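Local coordinates for protein LP04448p (Drosophila melanogaster, PDB 2QK2) that probably binds tubulin through its TOG domains, of which this is the second, and acts at growing microtubule plus ends, at residues L131-L142 / L173-T184. Residues are numbered along the deposited sequence; the frame is centred on the assembly and turned at random.
Sequences LEAQQESIVESL and LLKLLTTSLVKT
Val139 and Ser180 bring their CA atoms within 6.6 Å of each other where helix 131-141 and segment 173-184 of helix 171-185 run side by side in the same direction, their axes 14° apart and 10.3 Å from each other at closest approach. The interface is largely apolar, with side chains from both helices. Leu173 lays CD1 against CB of Gln135 (3.8 Å), while its CD2 faces Glu132 OE1. Gln135 has CG wedged between its own backbone N and carbonyl carbon (chi1 55°); with the chain extended beyond CG, NE2 donates to Glu132 O of its own helix at 2.9 Å, in the carbonyl plane and on a lone pair, and OE1 lies against Leu176 CD2 (3.5 Å). Near-parallel packing of helices that are not adjacent in the chain is characteristic of the alpha-solenoid that HEAT repeats build in a TOG domain; here the intervening helix 147-161 packs against Leu131, Ile138 and Leu142. Replacing Gln135 by an alanine would probably leave Glu132 O without the amide donor and uncover part of Leu173 and Leu176. Val139 sets CG2 against Leu176 CD2 (3.8 Å) and CG1 against Ser180 OG (3.5 Å), a hydroxyl already committed to Leu176 O. Further along, Leu142 CD1 reaches both Ser180 CB, at 3.7 Å, and Leu181 CD2.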
loop_
_atom_site.group_PDB
_atom_site.type_symbol
_atom_site.label_atom_id
_atom_site.label_comp_id
_atom_site.label_asym_id
_atom_site.label_seq_id
_atom_site.Cartn_x
_atom_site.Cartn_y
_atom_site.Cartn_z
ATOM N N LEU A 131 7.340 -7.511 -3.257
ATOM C CA LEU A 131 7.699 -7.709 -1.855
ATOM C C LEU A 131 9.215 -7.830 -1.737
ATOM O O LEU A 131 9.812 -7.362 -0.769
ATOM C CB LEU A 131 7.035 -8.970 -1.283
ATOM C CG LEU A 131 5.513 -9.000 -1.113
ATOM C CD1 LEU A 131 5.099 -10.361 -0.562
ATOM C CD2 LEU A 131 5.054 -7.887 -0.173
ATOM N N GLU A 132 9.839 -8.460 -2.728
ATOM C CA GLU A 132 11.288 -8.624 -2.723
ATOM C C GLU A 132 11.951 -7.246 -2.665
ATOM O O GLU A 132 12.857 -7.012 -1.859
ATOM C CB GLU A 132 11.734 -9.377 -3.985
ATOM C CG GLU A 132 13.245 -9.591 -4.129
ATOM C CD GLU A 132 13.855 -10.430 -3.010
ATOM O OE1 GLU A 132 13.330 -11.526 -2.705
ATOM O OE2 GLU A 132 14.878 -10.000 -2.437
ATOM N N ALA A 133 11.477 -6.328 -3.502
ATOM C CA ALA A 133 12.033 -4.977 -3.546
ATOM C C ALA A 133 11.735 -4.150 -2.295
ATOM O O ALA A 133 12.554 -3.328 -1.878
ATOM C CB ALA A 133 11.518 -4.246 -4.780
ATOM N N GLN A 134 10.575 -4.374 -1.686
ATOM C CA GLN A 134 10.175 -3.609 -0.505
ATOM C C GLN A 134 10.326 -4.321 0.837
ATOM O O GLN A 134 9.897 -3.790 1.861
ATOM C CB GLN A 134 8.716 -3.173 -0.655
ATOM C CG GLN A 134 8.404 -2.434 -1.945
ATOM C CD GLN A 134 9.311 -1.242 -2.150
ATOM O OE1 GLN A 134 9.563 -0.484 -1.217
ATOM N NE2 GLN A 134 9.803 -1.065 -3.375
ATOM N N GLN A 135 10.939 -5.500 0.850
ATOM C CA GLN A 135 11.069 -6.258 2.095
ATOM C C GLN A 135 11.641 -5.527 3.306
ATOM O O GLN A 135 11.119 -5.666 4.414
ATOM C CB GLN A 135 11.869 -7.544 1.861
ATOM C CG GLN A 135 13.232 -7.336 1.236
ATOM C CD GLN A 135 13.969 -8.639 1.048
ATOM O OE1 GLN A 135 14.504 -9.204 2.001
ATOM N NE2 GLN A 135 13.983 -9.136 -0.182
ATOM N N GLU A 136 12.708 -4.757 3.116
ATOM C CA GLU A 136 13.300 -4.042 4.244
ATOM C C GLU A 136 12.315 -3.082 4.901
ATOM O O GLU A 136 12.163 -3.079 6.123
ATOM C CB GLU A 136 14.551 -3.279 3.809
ATOM C CG GLU A 136 15.722 -4.172 3.442
ATOM C CD GLU A 136 16.982 -3.379 3.135
ATOM O OE1 GLU A 136 17.428 -2.597 4.008
ATOM O OE2 GLU A 136 17.527 -3.538 2.020
ATOM N N SER A 137 11.643 -2.268 4.094
ATOM C CA SER A 137 10.672 -1.316 4.622
ATOM C C SER A 137 9.526 -2.045 5.317
ATOM O O SER A 137 9.119 -1.681 6.425
ATOM C CB SER A 137 10.114 -0.449 3.490
ATOM O OG SER A 137 11.146 0.307 2.880
ATOM N N ILE A 138 9.012 -3.078 4.660
ATOM C CA ILE A 138 7.909 -3.862 5.205
ATOM C C ILE A 138 8.271 -4.480 6.550
ATOM O O ILE A 138 7.565 -4.289 7.539
ATOM C CB ILE A 138 7.494 -4.985 4.226
ATOM C CG1 ILE A 138 6.974 -4.363 2.927
ATOM C CG2 ILE A 138 6.429 -5.879 4.865
ATOM C CD1 ILE A 138 6.543 -5.372 1.880
ATOM N N VAL A 139 9.380 -5.211 6.585
ATOM C CA VAL A 139 9.829 -5.862 7.810
ATOM C C VAL A 139 10.104 -4.842 8.912
ATOM O O VAL A 139 9.730 -5.043 10.067
ATOM C CB VAL A 139 11.099 -6.715 7.541
ATOM C CG1 VAL A 139 11.665 -7.262 8.843
ATOM C CG2 VAL A 139 10.748 -7.864 6.605
ATOM N N GLU A 140 10.752 -3.739 8.552
ATOM C CA GLU A 140 11.049 -2.699 9.526
ATOM C C GLU A 140 9.749 -2.150 10.116
ATOM O O GLU A 140 9.666 -1.876 11.310
ATOM C CB GLU A 140 11.839 -1.568 8.864
ATOM C CG GLU A 140 12.236 -0.447 9.806
ATOM C CD GLU A 140 12.982 0.670 9.093
ATOM O OE1 GLU A 140 14.056 0.390 8.510
ATOM O OE2 GLU A 140 12.493 1.824 9.111
ATOM N N SER A 141 8.732 -2.007 9.273
ATOM C CA SER A 141 7.449 -1.480 9.721
ATOM C C SER A 141 6.734 -2.429 10.687
ATOM O O SER A 141 6.015 -1.979 11.580
ATOM C CB SER A 141 6.557 -1.180 8.517
ATOM O OG SER A 141 5.392 -0.486 8.918
ATOM N N LEU A 142 6.921 -3.737 10.512
ATOM C CA LEU A 142 6.287 -4.706 11.407
ATOM C C LEU A 142 6.883 -4.586 12.808
ATOM O O LEU A 142 6.350 -5.145 13.768
ATOM C CB LEU A 142 6.471 -6.135 10.884
ATOM C CG LEU A 142 5.550 -6.548 9.729
ATOM C CD1 LEU A 142 5.925 -7.943 9.251
ATOM C CD2 LEU A 142 4.094 -6.514 10.193
ATOM N N LEU A 173 13.031 -14.953 1.485
ATOM C CA LEU A 173 11.948 -13.990 1.696
ATOM C C LEU A 173 10.779 -14.621 2.446
ATOM O O LEU A 173 10.182 -13.995 3.329
ATOM C CB LEU A 173 11.463 -13.428 0.357
ATOM C CG LEU A 173 10.406 -12.317 0.425
ATOM C CD1 LEU A 173 10.908 -11.177 1.303
ATOM C CD2 LEU A 173 10.113 -11.810 -0.976
ATOM N N LEU A 174 10.455 -15.862 2.091
ATOM C CA LEU A 174 9.365 -16.575 2.744
ATOM C C LEU A 174 9.663 -16.701 4.236
ATOM O O LEU A 174 8.813 -16.430 5.075
ATOM C CB LEU A 174 9.193 -17.973 2.134
ATOM C CG LEU A 174 8.085 -18.809 2.794
ATOM C CD1 LEU A 174 6.751 -18.127 2.539
ATOM C CD2 LEU A 174 8.076 -20.240 2.250
ATOM N N LYS A 175 10.881 -17.113 4.563
ATOM C CA LYS A 175 11.270 -17.265 5.962
ATOM C C LYS A 175 11.261 -15.929 6.701
ATOM O O LYS A 175 10.775 -15.839 7.825
ATOM C CB LYS A 175 12.656 -17.910 6.049
ATOM C CG LYS A 175 12.687 -19.337 5.509
ATOM C CD LYS A 175 14.106 -19.799 5.201
ATOM C CE LYS A 175 14.929 -20.013 6.462
ATOM N NZ LYS A 175 14.465 -21.215 7.203
ATOM N N LEU A 176 11.800 -14.890 6.066
ATOM C CA LEU A 176 11.851 -13.565 6.680
ATOM C C LEU A 176 10.444 -13.031 6.965
ATOM O O LEU A 176 10.164 -12.507 8.043
ATOM C CB LEU A 176 12.595 -12.589 5.764
ATOM C CG LEU A 176 12.652 -11.132 6.236
ATOM C CD1 LEU A 176 13.472 -11.041 7.517
ATOM C CD2 LEU A 176 13.274 -10.269 5.146
ATOM N N LEU A 177 9.562 -13.163 5.988
ATOM C CA LEU A 177 8.194 -12.696 6.137
ATOM C C LEU A 177 7.454 -13.476 7.220
ATOM O O LEU A 177 6.805 -12.884 8.080
ATOM C CB LEU A 177 7.459 -12.829 4.802
ATOM C CG LEU A 177 7.052 -11.562 4.042
ATOM C CD1 LEU A 177 8.083 -10.466 4.194
ATOM C CD2 LEU A 177 6.863 -11.927 2.577
ATOM N N THR A 178 7.555 -14.802 7.179
ATOM C CA THR A 178 6.877 -15.641 8.163
ATOM C C THR A 178 7.390 -15.343 9.573
ATOM O O THR A 178 6.604 -15.133 10.499
ATOM C CB THR A 178 7.077 -17.141 7.847
ATOM O OG1 THR A 178 6.689 -17.398 6.488
ATOM C CG2 THR A 178 6.218 -18.000 8.776
ATOM N N THR A 179 8.708 -15.318 9.730
ATOM C CA THR A 179 9.321 -15.032 11.026
ATOM C C THR A 179 8.823 -13.705 11.591
ATOM O O THR A 179 8.446 -13.623 12.761
ATOM C CB THR A 179 10.864 -14.957 10.917
ATOM O OG1 THR A 179 11.383 -16.254 10.610
ATOM C CG2 THR A 179 11.476 -14.467 12.224
ATOM N N SER A 180 8.825 -12.671 10.754
ATOM C CA SER A 180 8.389 -11.348 11.179
ATOM C C SER A 180 6.919 -11.327 11.583
ATOM O O SER A 180 6.556 -10.716 12.588
ATOM C CB SER A 180 8.622 -10.326 10.060
ATOM O OG SER A 180 9.995 -10.240 9.724
ATOM N N LEU A 181 6.079 -11.990 10.791
ATOM C CA LEU A 181 4.649 -12.043 11.060
ATOM C C LEU A 181 4.303 -12.902 12.283
ATOM O O LEU A 181 3.341 -12.608 12.990
ATOM C CB LEU A 181 3.895 -12.557 9.821
ATOM C CG LEU A 181 3.793 -11.561 8.656
ATOM C CD1 LEU A 181 3.290 -12.250 7.386
ATOM C CD2 LEU A 181 2.859 -10.437 9.060
ATOM N N VAL A 182 5.069 -13.961 12.528
ATOM C CA VAL A 182 4.803 -14.808 13.691
ATOM C C VAL A 182 5.097 -13.979 14.937
ATOM O O VAL A 182 4.433 -14.112 15.969
ATOM C CB VAL A 182 5.687 -16.073 13.692
ATOM C CG1 VAL A 182 5.594 -16.783 15.041
ATOM C CG2 VAL A 182 5.234 -17.008 12.587
ATOM N N LYS A 183 6.086 -13.101 14.821
ATOM C CA LYS A 183 6.462 -12.236 15.926
ATOM C C LYS A 183 5.292 -11.315 16.295
ATOM O O LYS A 183 4.930 -11.200 17.462
ATOM C CB LYS A 183 7.688 -11.417 15.534
ATOM C CG LYS A 183 8.488 -10.868 16.700
ATOM C CD LYS A 183 9.837 -10.377 16.211
ATOM C CE LYS A 183 10.594 -11.506 15.512
ATOM N NZ LYS A 183 11.759 -11.019 14.719
ATOM N N THR A 184 4.690 -10.665 15.306
ATOM C CA THR A 184 3.569 -9.782 15.600
ATOM C C THR A 184 2.329 -10.602 15.957
ATOM O O THR A 184 1.430 -10.120 16.650
ATOM C CB THR A 184 3.259 -8.820 14.412
ATOM O OG1 THR A 184 3.079 -9.567 13.203
ATOM C CG2 THR A 184 4.402 -7.827 14.226
#